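Local coordinates for gamma-glutamyltranspeptidase (PDB 6J3A), which is an LmbA-like homologue of the gamma-glutamyltranspeptidase family, in the N-terminal nucleophile (Ntn) hydrolase clan, whose own substrate is not established, at residues T151-R156 against G174-P179; E223-Q228 against L452-G457; L282-A287 against D329-A334; N537-S542 against S556-A561. All blocks are in the same frame, centred on the assembly; numbering follows the deposited sequence.

How the interactions relate
The four contacts fall into two pairs. Interactions 3 and 4 are neighbours, with centres 23 Å apart and nearest atoms about 7 Å apart; both pack on helices 299-319 and 506-519, and Cys-309 is touched from both. Interactions 1 and 2 have centres 21 Å apart and nearest atoms about 10 Å apart. Between the pairs the gaps widen: interaction 3 lies on the opposite side of the chain's centre from interactions 1 and 2, with centres 44 and 40 Å away. Along the sequence, interaction 3 is nested inside the loop closed by interaction 2. All four join helices, loops and strands of the fold, and no ligand takes part in them.

Interaction 1 (T151-R156 against G174-P179); sequences TVETVR and GKAPRP
The last turn of helix 146-154 lies against the irregular segment 174-179, the two backbones approaching at Val-152 and Ala-176, whose CA atoms are 6.6 Å apart. Arg-156 makes the polar bridge. Its NH1 and NH2 both reach Gly-174 O end-on, at 3.1 Å and 3.0 Å, lying in one guanidinium plane with the oxygen and coming from the same face of the carbonyl plane. The same guanidinium turns its other edge to Glu-153: NE donates to Glu-153 OE1 at 2.8 Å, and NH2 bonds Glu-153 OE2, both oxygens being met on their syn sides. NH2 is thus shared between carboxylate and carbonyl, and the side-on pair fixes the rotation of the flat group. CG of Arg-156 stands anti to the backbone N (chi1 179°), and a bend at chi3 (-91°) turns NE toward the Glu-153 carboxylate. Glu-153 OE2 also lies against the Ala-176 CB methyl, 3.2 Å away. An apolar patch continues the contact, with Val-152 CG2 4.1 Å from Pro-177 CD and Val-152 CG1 near Ala-176 CB. An alanine in place of Arg-156 would probably leave Gly-174 O without these two donors and the Glu-153 carboxylate without its charged mate. Arg-156 begins helix 156-161, and Glu-160 of that helix pairs with its NH1. Val-152 also touches Leu-171, just past helix 164-170, so the contact ties the end of helix 146-154 to the loop that leads to helix 186-200; in that loop Pro-179 packs on Arg-524 of the second subunit.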
loop_
_atom_site.group_PDB
_atom_site.type_symbol
_atom_site.label_atom_id
_atom_site.label_comp_id
_atom_site.label_asym_id
_atom_site.label_seq_id
_atom_site.Cartn_x
_atom_site.Cartn_y
_atom_site.Cartn_z
ATOM N N THR A 151 3.381 -5.331 -24.010
ATOM C CA THR A 151 4.700 -4.988 -24.566
ATOM C C THR A 151 5.195 -6.076 -25.505
ATOM O O THR A 151 5.572 -5.797 -26.632
ATOM C CB THR A 151 5.786 -4.763 -23.481
ATOM O OG1 THR A 151 5.434 -3.657 -22.647
ATOM C CG2 THR A 151 7.138 -4.445 -24.111
ATOM N N VAL A 152 5.212 -7.310 -25.022
ATOM C CA VAL A 152 5.563 -8.460 -25.857
ATOM C C VAL A 152 4.746 -8.458 -27.158
ATOM O O VAL A 152 5.323 -8.575 -28.238
ATOM C CB VAL A 152 5.389 -9.791 -25.095
ATOM C CG1 VAL A 152 5.521 -10.986 -26.029
ATOM C CG2 VAL A 152 6.424 -9.908 -23.983
ATOM N N GLU A 153 3.426 -8.293 -27.063
ATOM C CA GLU A 153 2.567 -8.261 -28.267
ATOM C C GLU A 153 2.986 -7.191 -29.297
ATOM O O GLU A 153 2.806 -7.395 -30.490
ATOM C CB GLU A 153 1.076 -8.084 -27.913
ATOM C CG GLU A 153 0.391 -9.283 -27.241
ATOM C CD GLU A 153 0.246 -10.514 -28.121
ATOM O OE1 GLU A 153 0.534 -10.442 -29.333
ATOM O OE2 GLU A 153 -0.162 -11.570 -27.588
ATOM N N THR A 154 3.559 -6.079 -28.836
ATOM C CA THR A 154 4.064 -5.015 -29.729
ATOM C C THR A 154 5.219 -5.446 -30.653
ATOM O O THR A 154 5.402 -4.883 -31.738
ATOM C CB THR A 154 4.595 -3.774 -28.961
ATOM O OG1 THR A 154 5.742 -4.121 -28.168
ATOM C CG2 THR A 154 3.537 -3.164 -28.083
ATOM N N VAL A 155 6.010 -6.405 -30.176
ATOM C CA VAL A 155 7.184 -6.918 -30.883
ATOM C C VAL A 155 7.001 -8.399 -31.172
ATOM O O VAL A 155 7.960 -9.170 -31.127
ATOM C CB VAL A 155 8.500 -6.699 -30.077
ATOM C CG1 VAL A 155 8.863 -5.219 -30.051
ATOM C CG2 VAL A 155 8.424 -7.275 -28.659
ATOM N N ARG A 156 5.767 -8.805 -31.460
ATOM C CA ARG A 156 5.480 -10.218 -31.707
ATOM C C ARG A 156 6.146 -10.666 -33.000
ATOM O O ARG A 156 6.849 -11.676 -33.023
ATOM C CB ARG A 156 3.972 -10.487 -31.785
ATOM C CG ARG A 156 3.635 -11.947 -32.068
ATOM C CD ARG A 156 2.146 -12.207 -32.208
ATOM N NE ARG A 156 1.550 -12.549 -30.925
ATOM C CZ ARG A 156 1.693 -13.714 -30.287
ATOM N NH1 ARG A 156 2.425 -14.701 -30.788
ATOM N NH2 ARG A 156 1.103 -13.889 -29.115
ATOM N N GLY A 174 3.985 -19.645 -28.774
ATOM C CA GLY A 174 3.287 -18.453 -29.271
ATOM C C GLY A 174 2.398 -17.723 -28.267
ATOM O O GLY A 174 1.706 -16.770 -28.634
ATOM N N LYS A 175 2.433 -18.148 -27.002
ATOM C CA LYS A 175 1.582 -17.597 -25.949
ATOM C C LYS A 175 2.320 -16.474 -25.223
ATOM O O LYS A 175 3.326 -16.710 -24.538
ATOM C CB LYS A 175 1.165 -18.689 -24.951
ATOM N N ALA A 176 1.814 -15.255 -25.394
ATOM C CA ALA A 176 2.292 -14.089 -24.656
ATOM C C ALA A 176 1.905 -14.176 -23.167
ATOM O O ALA A 176 0.960 -14.898 -22.817
ATOM C CB ALA A 176 1.726 -12.813 -25.268
ATOM N N PRO A 177 2.635 -13.448 -22.282
ATOM C CA PRO A 177 2.265 -13.373 -20.865
ATOM C C PRO A 177 0.872 -12.792 -20.656
ATOM O O PRO A 177 0.506 -11.810 -21.304
ATOM C CB PRO A 177 3.322 -12.438 -20.270
ATOM C CG PRO A 177 4.502 -12.606 -21.147
ATOM C CD PRO A 177 3.928 -12.778 -22.523
ATOM N N ARG A 178 0.105 -13.425 -19.774
ATOM C CA ARG A 178 -1.250 -12.974 -19.443
ATOM C C ARG A 178 -1.317 -12.629 -17.947
ATOM O O ARG A 178 -0.752 -13.352 -17.112
ATOM C CB ARG A 178 -2.330 -14.028 -19.780
ATOM C CG ARG A 178 -1.910 -15.191 -20.672
ATOM C CD ARG A 178 -3.124 -16.014 -21.102
ATOM N N PRO A 179 -2.013 -11.530 -17.602
ATOM C CA PRO A 179 -2.233 -11.270 -16.192
ATOM C C PRO A 179 -3.129 -12.345 -15.567
ATOM O O PRO A 179 -3.892 -13.022 -16.267
ATOM C CB PRO A 179 -2.898 -9.892 -16.179
ATOM C CG PRO A 179 -3.488 -9.718 -17.525
ATOM C CD PRO A 179 -2.609 -10.486 -18.457
#

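Interaction 2 (E223-Q228 against L452-G457); sequences EALVRQ and LGFPLG
Leu-225 reaches from helix 220-229 to both Leu-452 and Leu-456, joining the helix to the turn and short strand of 452-457. Its CG, anti to the carbonyl carbon and beside the backbone N (chi1 -73°), lies 4.0 Å from Leu-452 CD1, the two side chains crossing at about a right angle, while its CD2 meets Leu-456 CD2 at 3.7 Å. One residue earlier, Ala-224 CB lies 3.9 Å from Leu-452 CG, so Leu-452 is shared by two successive helix residues. In Leu-456, CD1 also comes beside the backbone, 3.8 Å from Leu-225 O. Further out, Phe-454 CE1 is a looser neighbour of Leu-225 CD2, and the Phe-454 ring takes Leu-452 CB over one face, offset toward the rim. The next shell holds the loop in place: Thr-191 bonds Leu-452 O, Asn-185 bonds Gly-453 O and Asn-446 bonds Leu-456 O. Val-449 of the adjoining strand covers Ala-224 and Leu-225, and Arg-227, on the helix, pairs with Glu-451. No hydrogen bond crosses between the two segments, and the touching residues are all buried. Cohesion here therefore rests on aliphatic shape and exclusion of water, while outside side chains bond the carbonyls of Leu-452, Gly-453 and Leu-456.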
loop_
_atom_site.group_PDB
_atom_site.type_symbol
_atom_site.label_atom_id
_atom_site.label_comp_id
_atom_site.label_asym_id
_atom_site.label_seq_id
_atom_site.Cartn_x
_atom_site.Cartn_y
_atom_site.Cartn_z
ATOM N N GLU A 223 30.948 -14.354 -21.608
ATOM C CA GLU A 223 31.061 -15.155 -22.828
ATOM C C GLU A 223 29.789 -15.091 -23.667
ATOM O O GLU A 223 29.841 -14.795 -24.860
ATOM C CB GLU A 223 31.397 -16.608 -22.479
ATOM C CG GLU A 223 32.865 -16.793 -22.111
ATOM C CD GLU A 223 33.178 -18.114 -21.422
ATOM O OE1 GLU A 223 32.283 -18.983 -21.279
ATOM O OE2 GLU A 223 34.348 -18.279 -21.016
ATOM N N ALA A 224 28.657 -15.336 -23.020
ATOM C CA ALA A 224 27.350 -15.326 -23.683
ATOM C C ALA A 224 26.926 -13.947 -24.210
ATOM O O ALA A 224 26.328 -13.831 -25.284
ATOM C CB ALA A 224 26.294 -15.865 -22.733
ATOM N N LEU A 225 27.224 -12.917 -23.431
ATOM C CA LEU A 225 26.871 -11.550 -23.780
ATOM C C LEU A 225 27.615 -11.105 -25.030
ATOM O O LEU A 225 27.017 -10.520 -25.941
ATOM C CB LEU A 225 27.220 -10.614 -22.626
ATOM C CG LEU A 225 26.322 -10.700 -21.393
ATOM C CD1 LEU A 225 27.017 -10.050 -20.215
ATOM C CD2 LEU A 225 24.982 -10.026 -21.629
ATOM N N VAL A 226 28.920 -11.388 -25.056
ATOM C CA VAL A 226 29.776 -11.082 -26.208
ATOM C C VAL A 226 29.309 -11.893 -27.418
ATOM O O VAL A 226 29.059 -11.337 -28.488
ATOM C CB VAL A 226 31.268 -11.362 -25.906
ATOM C CG1 VAL A 226 32.144 -11.122 -27.130
ATOM C CG2 VAL A 226 31.761 -10.459 -24.785
ATOM N N ARG A 227 29.173 -13.199 -27.222
ATOM C CA ARG A 227 28.658 -14.098 -28.260
ATOM C C ARG A 227 27.354 -13.573 -28.896
ATOM O O ARG A 227 27.209 -13.610 -30.107
ATOM C CB ARG A 227 28.480 -15.513 -27.695
ATOM C CG ARG A 227 28.288 -16.611 -28.736
ATOM C CD ARG A 227 28.063 -17.984 -28.102
ATOM N NE ARG A 227 29.151 -18.370 -27.184
ATOM C CZ ARG A 227 29.034 -18.678 -25.882
ATOM N NH1 ARG A 227 27.859 -18.693 -25.250
ATOM N NH2 ARG A 227 30.127 -18.995 -25.190
ATOM N N GLN A 228 26.438 -13.052 -28.086
ATOM C CA GLN A 228 25.171 -12.490 -28.596
ATOM C C GLN A 228 25.383 -11.181 -29.339
ATOM O O GLN A 228 24.683 -10.890 -30.308
ATOM C CB GLN A 228 24.198 -12.188 -27.451
ATOM C CG GLN A 228 22.769 -12.701 -27.576
ATOM C CD GLN A 228 22.178 -12.798 -28.963
ATOM O OE1 GLN A 228 21.951 -11.801 -29.638
ATOM N NE2 GLN A 228 21.835 -14.003 -29.348
ATOM N N LEU A 452 21.383 -17.087 -21.038
ATOM C CA LEU A 452 21.168 -16.266 -19.836
ATOM C C LEU A 452 19.707 -15.954 -19.489
ATOM O O LEU A 452 19.348 -15.900 -18.308
ATOM C CB LEU A 452 21.946 -14.964 -19.956
ATOM C CG LEU A 452 23.450 -15.117 -20.153
ATOM C CD1 LEU A 452 24.055 -13.723 -20.178
ATOM C CD2 LEU A 452 24.138 -15.999 -19.104
ATOM N N GLY A 453 18.887 -15.723 -20.506
ATOM C CA GLY A 453 17.473 -15.467 -20.302
ATOM C C GLY A 453 17.087 -14.009 -20.400
ATOM O O GLY A 453 15.915 -13.689 -20.255
ATOM N N PHE A 454 18.052 -13.127 -20.644
ATOM C CA PHE A 454 17.775 -11.686 -20.752
ATOM C C PHE A 454 18.643 -11.062 -21.846
ATOM O O PHE A 454 19.679 -11.626 -22.191
ATOM C CB PHE A 454 18.009 -10.967 -19.412
ATOM C CG PHE A 454 19.370 -11.208 -18.830
ATOM C CD1 PHE A 454 20.455 -10.420 -19.199
ATOM C CD2 PHE A 454 19.576 -12.240 -17.921
ATOM C CE1 PHE A 454 21.713 -10.655 -18.660
ATOM C CE2 PHE A 454 20.834 -12.474 -17.381
ATOM C CZ PHE A 454 21.902 -11.681 -17.750
ATOM N N PRO A 455 18.230 -9.889 -22.380
ATOM C CA PRO A 455 18.976 -9.201 -23.421
ATOM C C PRO A 455 19.956 -8.133 -22.929
ATOM O O PRO A 455 19.954 -7.745 -21.767
ATOM C CB PRO A 455 17.866 -8.521 -24.224
ATOM C CG PRO A 455 16.813 -8.210 -23.216
ATOM C CD PRO A 455 16.970 -9.176 -22.075
ATOM N N LEU A 456 20.767 -7.662 -23.867
ATOM C CA LEU A 456 21.591 -6.472 -23.694
ATOM C C LEU A 456 20.778 -5.173 -23.754
ATOM O O LEU A 456 19.643 -5.127 -24.269
ATOM C CB LEU A 456 22.678 -6.432 -24.770
ATOM C CG LEU A 456 23.830 -7.421 -24.574
ATOM C CD1 LEU A 456 24.522 -7.710 -25.897
ATOM C CD2 LEU A 456 24.833 -6.886 -23.566
ATOM N N GLY A 457 21.401 -4.118 -23.237
ATOM C CA GLY A 457 20.779 -2.804 -23.137
ATOM C C GLY A 457 20.799 -2.032 -24.437
ATOM O O GLY A 457 21.202 -2.558 -25.469
#

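Interaction 3 (L282-A287 against D329-A334); sequences LLQQLA and DELLSA
Leu-332 pushes its CD2 methyl into helix 280-288, and this is the close-packed part of the contact. The methyl lies 3.6 Å from Gln-284 CG and 4.0 Å from Leu-283 CB, the side chains of Gln-284 and Leu-332 crossing at about a right angle. Ala-287 CB is a more distant neighbour, 4.4 Å from the same CD2. Beside it the amide end of the extended Gln-284 chain lies against Leu-331, OE1 coming 3.8 Å from Leu-331 CB. The amide's own polar partners lie outside: Tyr-320 bonds OE1 and Asp-315 bonds NE2, which holds the group in position. A leucine in place of Gln-284 would probably leave Tyr-320 and Asp-315 without these bonds. By contrast, the far side of 329-334 is looser and faces solvent in part: Ser-333 turns away from helix 280-288 and caps the next helix, bonding Tyr-336 N and donating from OG to Glu-330 O at 2.8 Å. The contact thus sets the end of helix 328-331 against helix 280-288, with helix 299-319 next to Gln-284 and strands 256-265 and 268-272 behind Leu-283.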
loop_
_atom_site.group_PDB
_atom_site.type_symbol
_atom_site.label_atom_id
_atom_site.label_comp_id
_atom_site.label_asym_id
_atom_site.label_seq_id
_atom_site.Cartn_x
_atom_site.Cartn_y
_atom_site.Cartn_z
ATOM N N LEU A 282 17.762 19.038 -12.902
ATOM C CA LEU A 282 16.892 19.358 -11.756
ATOM C C LEU A 282 17.495 20.524 -10.970
ATOM O O LEU A 282 16.813 21.509 -10.667
ATOM C CB LEU A 282 16.713 18.133 -10.834
ATOM C CG LEU A 282 15.548 18.192 -9.816
ATOM C CD1 LEU A 282 15.025 16.801 -9.457
ATOM C CD2 LEU A 282 15.902 18.962 -8.540
ATOM N N LEU A 283 18.783 20.395 -10.661
ATOM C CA LEU A 283 19.527 21.422 -9.945
ATOM C C LEU A 283 19.508 22.765 -10.715
ATOM O O LEU A 283 19.311 23.818 -10.115
ATOM C CB LEU A 283 20.965 20.949 -9.651
ATOM C CG LEU A 283 21.186 19.576 -8.983
ATOM C CD1 LEU A 283 22.652 19.239 -8.748
ATOM C CD2 LEU A 283 20.465 19.530 -7.658
ATOM N N GLN A 284 19.675 22.718 -12.035
ATOM C CA GLN A 284 19.601 23.932 -12.874
ATOM C C GLN A 284 18.229 24.587 -12.825
ATOM O O GLN A 284 18.117 25.809 -12.848
ATOM C CB GLN A 284 19.976 23.632 -14.329
ATOM C CG GLN A 284 21.478 23.524 -14.559
ATOM C CD GLN A 284 21.901 23.797 -15.984
ATOM O OE1 GLN A 284 22.569 22.972 -16.599
ATOM N NE2 GLN A 284 21.517 24.961 -16.519
ATOM N N GLN A 285 17.189 23.768 -12.748
ATOM C CA GLN A 285 15.830 24.283 -12.598
ATOM C C GLN A 285 15.616 25.030 -11.275
ATOM O O GLN A 285 14.894 26.030 -11.237
ATOM C CB GLN A 285 14.815 23.157 -12.758
ATOM C CG GLN A 285 14.645 22.715 -14.203
ATOM C CD GLN A 285 13.789 21.469 -14.323
ATOM O OE1 GLN A 285 12.570 21.555 -14.400
ATOM N NE2 GLN A 285 14.425 20.308 -14.335
ATOM N N LEU A 286 16.263 24.543 -10.218
ATOM C CA LEU A 286 16.201 25.152 -8.887
ATOM C C LEU A 286 16.968 26.460 -8.840
ATOM O O LEU A 286 16.493 27.448 -8.266
ATOM C CB LEU A 286 16.797 24.207 -7.839
ATOM C CG LEU A 286 16.002 22.966 -7.464
ATOM C CD1 LEU A 286 16.839 22.070 -6.568
ATOM C CD2 LEU A 286 14.716 23.350 -6.762
ATOM N N ALA A 287 18.166 26.444 -9.427
ATOM C CA ALA A 287 18.979 27.655 -9.583
ATOM C C ALA A 287 18.307 28.763 -10.404
ATOM O O ALA A 287 18.580 29.941 -10.207
ATOM C CB ALA A 287 20.314 27.302 -10.198
ATOM N N ASP A 329 29.577 24.126 -12.349
ATOM C CA ASP A 329 29.699 25.235 -11.381
ATOM C C ASP A 329 29.133 26.528 -11.938
ATOM O O ASP A 329 28.367 27.212 -11.272
ATOM C CB ASP A 329 31.158 25.483 -11.005
ATOM C CG ASP A 329 31.814 24.282 -10.359
ATOM O OD1 ASP A 329 31.105 23.420 -9.791
ATOM O OD2 ASP A 329 33.059 24.203 -10.432
ATOM N N GLU A 330 29.518 26.841 -13.170
ATOM C CA GLU A 330 29.053 28.046 -13.858
ATOM C C GLU A 330 27.556 28.008 -14.185
ATOM O O GLU A 330 26.859 29.009 -14.022
ATOM C CB GLU A 330 29.913 28.298 -15.111
ATOM C CG GLU A 330 31.324 28.766 -14.748
ATOM C CD GLU A 330 32.362 28.529 -15.828
ATOM O OE1 GLU A 330 33.273 27.711 -15.600
ATOM O OE2 GLU A 330 32.282 29.159 -16.895
ATOM N N LEU A 331 27.076 26.843 -14.610
ATOM C CA LEU A 331 25.655 26.612 -14.890
ATOM C C LEU A 331 24.745 26.745 -13.658
ATOM O O LEU A 331 23.575 27.107 -13.790
ATOM C CB LEU A 331 25.483 25.236 -15.537
ATOM C CG LEU A 331 26.004 25.149 -16.981
ATOM C CD1 LEU A 331 26.270 23.700 -17.371
ATOM C CD2 LEU A 331 25.048 25.795 -17.974
ATOM N N LEU A 332 25.291 26.464 -12.475
ATOM C CA LEU A 332 24.603 26.682 -11.189
ATOM C C LEU A 332 25.034 27.942 -10.413
ATOM O O LEU A 332 24.609 28.145 -9.273
ATOM C CB LEU A 332 24.817 25.470 -10.286
ATOM C CG LEU A 332 24.477 24.115 -10.899
ATOM C CD1 LEU A 332 24.884 23.017 -9.923
ATOM C CD2 LEU A 332 23.000 24.023 -11.281
ATOM N N SER A 333 25.864 28.789 -11.009
ATOM C CA SER A 333 26.282 30.023 -10.350
ATOM C C SER A 333 25.131 31.017 -10.388
ATOM O O SER A 333 24.282 30.982 -11.289
ATOM C CB SER A 333 27.521 30.622 -11.014
ATOM O OG SER A 333 27.207 31.160 -12.286
ATOM N N ALA A 334 25.116 31.899 -9.400
ATOM C CA ALA A 334 24.071 32.912 -9.286
ATOM C C ALA A 334 24.141 33.898 -10.450
ATOM O O ALA A 334 23.117 34.292 -11.022
ATOM C CB ALA A 334 24.219 33.651 -7.970
#

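Interaction 4 (N537-S542 against S556-A561); sequences NWHNDS and SVTVEA
Glu-560 offers a carboxylate that several groups grip, and Asn-537 N is one of them, donating to OE2 at 3.0 Å from above the carboxylate plane. Arg-562 pairs with the same oxygen, while Arg-608 and the backbone N atoms of Ser-585 and Glu-586 bond OE1. Two positive partners would probably favour the charged form of this buried group. From here the strands run antiparallel, 170° between their directions. His-539 and Thr-558 form the hydrogen-bonded pair: Thr-558 N to His-539 O is short and straight at 2.7 Å, and His-539 N returns a bond to Thr-558 O at 3.0 Å. Asp-541 N adds a third, to Ser-556 O at 2.9 Å. Side chains then lie on two faces. On one, the His-539 imidazole stands beside Thr-558, pointing the same way, with NE2 3.3 Å from Thr-558 CB; CG of His-539 sits between its backbone N and carbonyl carbon (chi1 73°), which starts the ring off alongside Thr-558. On the other, Trp-538 CB packs on Val-559 CG1 at 3.8 Å, and Val-557 CG2 comes 3.2 Å from His-539 O. The Trp-538 ring stacks with His-512 and rests on helix 299-319. Asn-540 OD1 accepts from Ser-542 N on a lone pair, in the plane of the amide, forming an Asx turn, and Asp-541 pairs with Arg-553. Strand 577-581 bonds to Val-557 and Val-559, making a small three-stranded mixed sheet in which 538-540 is an outer strand antiparallel to the central 556-560.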
loop_
_atom_site.group_PDB
_atom_site.type_symbol
_atom_site.label_atom_id
_atom_site.label_comp_id
_atom_site.label_asym_id
_atom_site.label_seq_id
_atom_site.Cartn_x
_atom_site.Cartn_y
_atom_site.Cartn_z
ATOM N N ASN A 537 0.415 16.294 -11.980
ATOM C CA ASN A 537 1.769 16.522 -12.472
ATOM C C ASN A 537 1.689 16.795 -13.975
ATOM O O ASN A 537 0.628 16.630 -14.591
ATOM C CB ASN A 537 2.662 15.308 -12.140
ATOM C CG ASN A 537 4.126 15.678 -11.908
ATOM O OD1 ASN A 537 4.614 16.630 -12.469
ATOM N ND2 ASN A 537 4.821 14.914 -11.075
ATOM N N TRP A 538 2.802 17.262 -14.540
ATOM C CA TRP A 538 2.872 17.682 -15.944
ATOM C C TRP A 538 4.304 17.564 -16.443
ATOM O O TRP A 538 5.223 17.420 -15.652
ATOM C CB TRP A 538 2.408 19.143 -16.092
ATOM C CG TRP A 538 3.373 20.140 -15.434
ATOM C CD1 TRP A 538 4.378 20.846 -16.047
ATOM C CD2 TRP A 538 3.441 20.482 -14.046
ATOM N NE1 TRP A 538 5.053 21.615 -15.126
ATOM C CE2 TRP A 538 4.499 21.411 -13.892
ATOM C CE3 TRP A 538 2.708 20.099 -12.914
ATOM C CZ2 TRP A 538 4.842 21.959 -12.652
ATOM C CZ3 TRP A 538 3.045 20.654 -11.674
ATOM C CH2 TRP A 538 4.106 21.569 -11.557
ATOM N N HIS A 539 4.481 17.666 -17.756
ATOM C CA HIS A 539 5.814 17.730 -18.382
ATOM C C HIS A 539 5.733 18.482 -19.688
ATOM O O HIS A 539 4.648 18.621 -20.246
ATOM C CB HIS A 539 6.375 16.331 -18.650
ATOM C CG HIS A 539 5.707 15.606 -19.783
ATOM N ND1 HIS A 539 6.302 15.434 -21.015
ATOM C CD2 HIS A 539 4.504 14.994 -19.864
ATOM C CE1 HIS A 539 5.491 14.747 -21.799
ATOM N NE2 HIS A 539 4.392 14.471 -21.126
ATOM N N ASN A 540 6.882 18.946 -20.176
ATOM C CA ASN A 540 6.993 19.461 -21.550
ATOM C C ASN A 540 7.878 18.563 -22.412
ATOM O O ASN A 540 8.639 17.744 -21.887
ATOM C CB ASN A 540 7.484 20.917 -21.558
ATOM C CG ASN A 540 8.988 21.048 -21.383
ATOM O OD1 ASN A 540 9.751 20.858 -22.328
ATOM N ND2 ASN A 540 9.415 21.420 -20.185
ATOM N N ASP A 541 7.764 18.734 -23.731
ATOM C CA ASP A 541 8.592 17.999 -24.708
ATOM C C ASP A 541 9.286 18.947 -25.692
ATOM O O ASP A 541 9.596 18.561 -26.825
ATOM C CB ASP A 541 7.750 16.983 -25.501
ATOM C CG ASP A 541 7.337 15.777 -24.683
ATOM O OD1 ASP A 541 8.195 15.137 -24.025
ATOM O OD2 ASP A 541 6.137 15.456 -24.739
ATOM N N SER A 542 9.559 20.173 -25.252
ATOM C CA SER A 542 10.163 21.193 -26.115
ATOM C C SER A 542 11.693 21.182 -26.015
ATOM O O SER A 542 12.319 22.139 -25.583
ATOM C CB SER A 542 9.584 22.573 -25.803
ATOM O OG SER A 542 9.964 23.504 -26.792
ATOM N N SER A 556 5.380 22.243 -26.610
ATOM C CA SER A 556 4.429 21.196 -26.234
ATOM C C SER A 556 4.504 20.866 -24.759
ATOM O O SER A 556 5.562 20.494 -24.252
ATOM C CB SER A 556 4.678 19.921 -27.028
ATOM O OG SER A 556 3.658 18.972 -26.770
ATOM N N VAL A 557 3.362 20.969 -24.085
ATOM C CA VAL A 557 3.265 20.649 -22.662
ATOM C C VAL A 557 2.056 19.751 -22.368
ATOM O O VAL A 557 0.971 19.935 -22.924
ATOM C CB VAL A 557 3.253 21.936 -21.809
ATOM C CG1 VAL A 557 1.936 22.687 -21.946
ATOM C CG2 VAL A 557 3.551 21.616 -20.356
ATOM N N THR A 558 2.260 18.775 -21.491
ATOM C CA THR A 558 1.239 17.769 -21.204
ATOM C C THR A 558 0.844 17.790 -19.722
ATOM O O THR A 558 1.651 17.454 -18.860
ATOM C CB THR A 558 1.722 16.369 -21.618
ATOM O OG1 THR A 558 2.125 16.396 -22.993
ATOM C CG2 THR A 558 0.622 15.309 -21.438
ATOM N N VAL A 559 -0.404 18.173 -19.449
ATOM C CA VAL A 559 -0.968 18.145 -18.084
ATOM C C VAL A 559 -1.961 16.995 -17.907
ATOM O O VAL A 559 -2.587 16.554 -18.878
ATOM C CB VAL A 559 -1.670 19.473 -17.692
ATOM C CG1 VAL A 559 -0.682 20.631 -17.740
ATOM C CG2 VAL A 559 -2.889 19.768 -18.565
ATOM N N GLU A 560 -2.110 16.527 -16.667
ATOM C CA GLU A 560 -3.131 15.537 -16.329
ATOM C C GLU A 560 -4.504 16.193 -16.376
ATOM O O GLU A 560 -4.644 17.387 -16.115
ATOM C CB GLU A 560 -2.891 14.928 -14.948
ATOM C CG GLU A 560 -1.672 14.031 -14.882
ATOM C CD GLU A 560 -1.496 13.346 -13.540
ATOM O OE1 GLU A 560 -1.402 12.104 -13.518
ATOM O OE2 GLU A 560 -1.435 14.027 -12.496
ATOM N N ALA A 561 -5.517 15.395 -16.695
ATOM C CA ALA A 561 -6.892 15.885 -16.798
ATOM C C ALA A 561 -7.441 16.447 -15.493
ATOM O O ALA A 561 -8.393 17.218 -15.534
ATOM C CB ALA A 561 -7.820 14.787 -17.316
#